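Local coordinates for unsaturated glucuronyl hydrolase (Streptococcus agalactiae, PDB 2ZZR), which hydrolyses unsaturated chondroitin, hyaluronan and heparin disaccharides, releasing the 4-deoxy-4,5-didehydro uronic acid, at residues Y363-H366 against G370-E373. Numbering follows the deposited sequence.
Sequences YSWH and GVDE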
loop_
_atom_site.group_PDB
_atom_site.type_symbol
_atom_site.label_atom_id
_atom_site.label_comp_id
_atom_site.label_asym_id
_atom_site.label_seq_id
_atom_site.Cartn_x
_atom_site.Cartn_y
_atom_site.Cartn_z
ATOM N N TYR A 363 -3.558 5.282 -11.989
ATOM C CA TYR A 363 -3.127 6.210 -10.956
ATOM C C TYR A 363 -4.273 7.148 -10.557
ATOM O O TYR A 363 -4.784 7.062 -9.440
ATOM C CB TYR A 363 -1.881 6.963 -11.436
ATOM C CG TYR A 363 -1.275 7.989 -10.496
ATOM C CD1 TYR A 363 -1.626 8.057 -9.143
ATOM C CD2 TYR A 363 -0.312 8.880 -10.965
ATOM C CE1 TYR A 363 -1.043 9.000 -8.295
ATOM C CE2 TYR A 363 0.270 9.817 -10.132
ATOM C CZ TYR A 363 -0.094 9.874 -8.804
ATOM O OH TYR A 363 0.494 10.806 -7.980
ATOM N N SER A 364 -4.685 8.022 -11.476
ATOM C CA SER A 364 -5.791 8.944 -11.221
ATOM C C SER A 364 -6.603 9.121 -12.501
ATOM O O SER A 364 -6.198 9.847 -13.410
ATOM C CB SER A 364 -5.267 10.288 -10.704
ATOM O OG SER A 364 -6.339 11.114 -10.272
ATOM N N TRP A 365 -7.739 8.434 -12.574
ATOM C CA TRP A 365 -8.524 8.359 -13.809
ATOM C C TRP A 365 -9.037 9.722 -14.288
ATOM O O TRP A 365 -8.888 10.067 -15.462
ATOM C CB TRP A 365 -9.685 7.386 -13.629
ATOM C CG TRP A 365 -10.410 7.028 -14.892
ATOM C CD1 TRP A 365 -10.026 6.105 -15.823
ATOM C CD2 TRP A 365 -11.652 7.571 -15.352
ATOM N NE1 TRP A 365 -10.950 6.042 -16.836
ATOM C CE2 TRP A 365 -11.961 6.929 -16.571
ATOM C CE3 TRP A 365 -12.539 8.534 -14.849
ATOM C CZ2 TRP A 365 -13.117 7.225 -17.306
ATOM C CZ3 TRP A 365 -13.691 8.828 -15.580
ATOM C CH2 TRP A 365 -13.967 8.170 -16.794
ATOM N N HIS A 366 -9.630 10.490 -13.378
ATOM C CA HIS A 366 -10.228 11.777 -13.740
ATOM C C HIS A 366 -9.192 12.824 -14.153
ATOM O O HIS A 366 -9.465 13.678 -15.001
ATOM C CB HIS A 366 -11.118 12.298 -12.609
ATOM C CG HIS A 366 -12.472 11.659 -12.571
ATOM N ND1 HIS A 366 -12.886 10.848 -11.537
ATOM C CD2 HIS A 366 -13.505 11.711 -13.446
ATOM C CE1 HIS A 366 -14.118 10.433 -11.773
ATOM N NE2 HIS A 366 -14.516 10.940 -12.926
ATOM N N GLY A 370 -1.507 8.351 -15.386
ATOM C CA GLY A 370 -1.214 6.914 -15.389
ATOM C C GLY A 370 -2.427 6.022 -15.563
ATOM O O GLY A 370 -2.630 5.082 -14.787
ATOM N N VAL A 371 -3.234 6.313 -16.583
ATOM C CA VAL A 371 -4.423 5.520 -16.880
ATOM C C VAL A 371 -4.060 4.368 -17.816
ATOM O O VAL A 371 -3.663 4.594 -18.966
ATOM C CB VAL A 371 -5.561 6.381 -17.492
ATOM C CG1 VAL A 371 -6.787 5.514 -17.807
ATOM C CG2 VAL A 371 -5.938 7.515 -16.551
ATOM N N ASP A 372 -4.207 3.140 -17.312
ATOM C CA ASP A 372 -3.749 1.920 -17.992
ATOM C C ASP A 372 -2.244 1.992 -18.244
ATOM O O ASP A 372 -1.756 1.883 -19.383
ATOM C CB ASP A 372 -4.547 1.639 -19.276
ATOM C CG ASP A 372 -4.345 0.225 -19.793
ATOM O OD1 ASP A 372 -3.982 -0.668 -18.993
ATOM O OD2 ASP A 372 -4.546 0.003 -21.006
ATOM N N GLU A 373 -1.522 2.196 -17.148
ATOM C CA GLU A 373 -0.077 2.319 -17.139
ATOM C C GLU A 373 0.459 1.537 -15.947
ATOM O O GLU A 373 -0.261 1.309 -14.977
ATOM C CB GLU A 373 0.322 3.785 -16.979
ATOM C CG GLU A 373 -0.110 4.700 -18.127
ATOM C CD GLU A 373 0.791 4.594 -19.349
ATOM O OE1 GLU A 373 0.470 5.248 -20.367
ATOM O OE2 GLU A 373 1.818 3.877 -19.296
#
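Gly370 accepts the one hydrogen bond between 363-366 and 370-373: Tyr363 N lies 3.0 Å from Gly370 O, with an N-H...O angle of 158°. The bond is nearly straight at the hydrogen, yet the amide approaches about 50° out of the carbonyl plane and so does not lie on a lone pair. Gly370 has a positive phi, which favours glycine, and Tyr363 CB packs 4.0 Å from Gly370 CA.

Val371 supplies the apolar half through both methyls. CG1 is carried anti to the backbone N (chi1 179°) and meets Trp365 CD1 at 3.8 Å, approaching the indole obliquely at its pyrrole part. CG2, on the branch beside the backbone N, comes to 3.9 Å from both Ser364 O and Trp365 CA, so the valine spans from the main chain to the indole.

At Asp372 and Glu373 the chain turns back to strand 361-362, both residues facing Gly361 in a G1 beta bulge.

This closes a surface loop carrying Ser364 and Ser367, both probable substrate-binding residues, while Tyr363 O accepts a hydrogen bond from Arg246, another likely substrate ligand. The loop follows strand 361-362 and leads into helix 376-390 of the alpha barrel of this glycosyl hydrolase family 88 enzyme; it stacks Trp365 on Trp290 and sets Tyr363 edge-to-face with Trp377 of that helix. Asp372 OD1 is hydrogen-bonded to His360 ND1, and the Glu373 carboxylate to Thr55 OG1 and the backbone amides of Asn57 and Asn58, which ties the loop to the hairpin of strands 50-56 and 59-63.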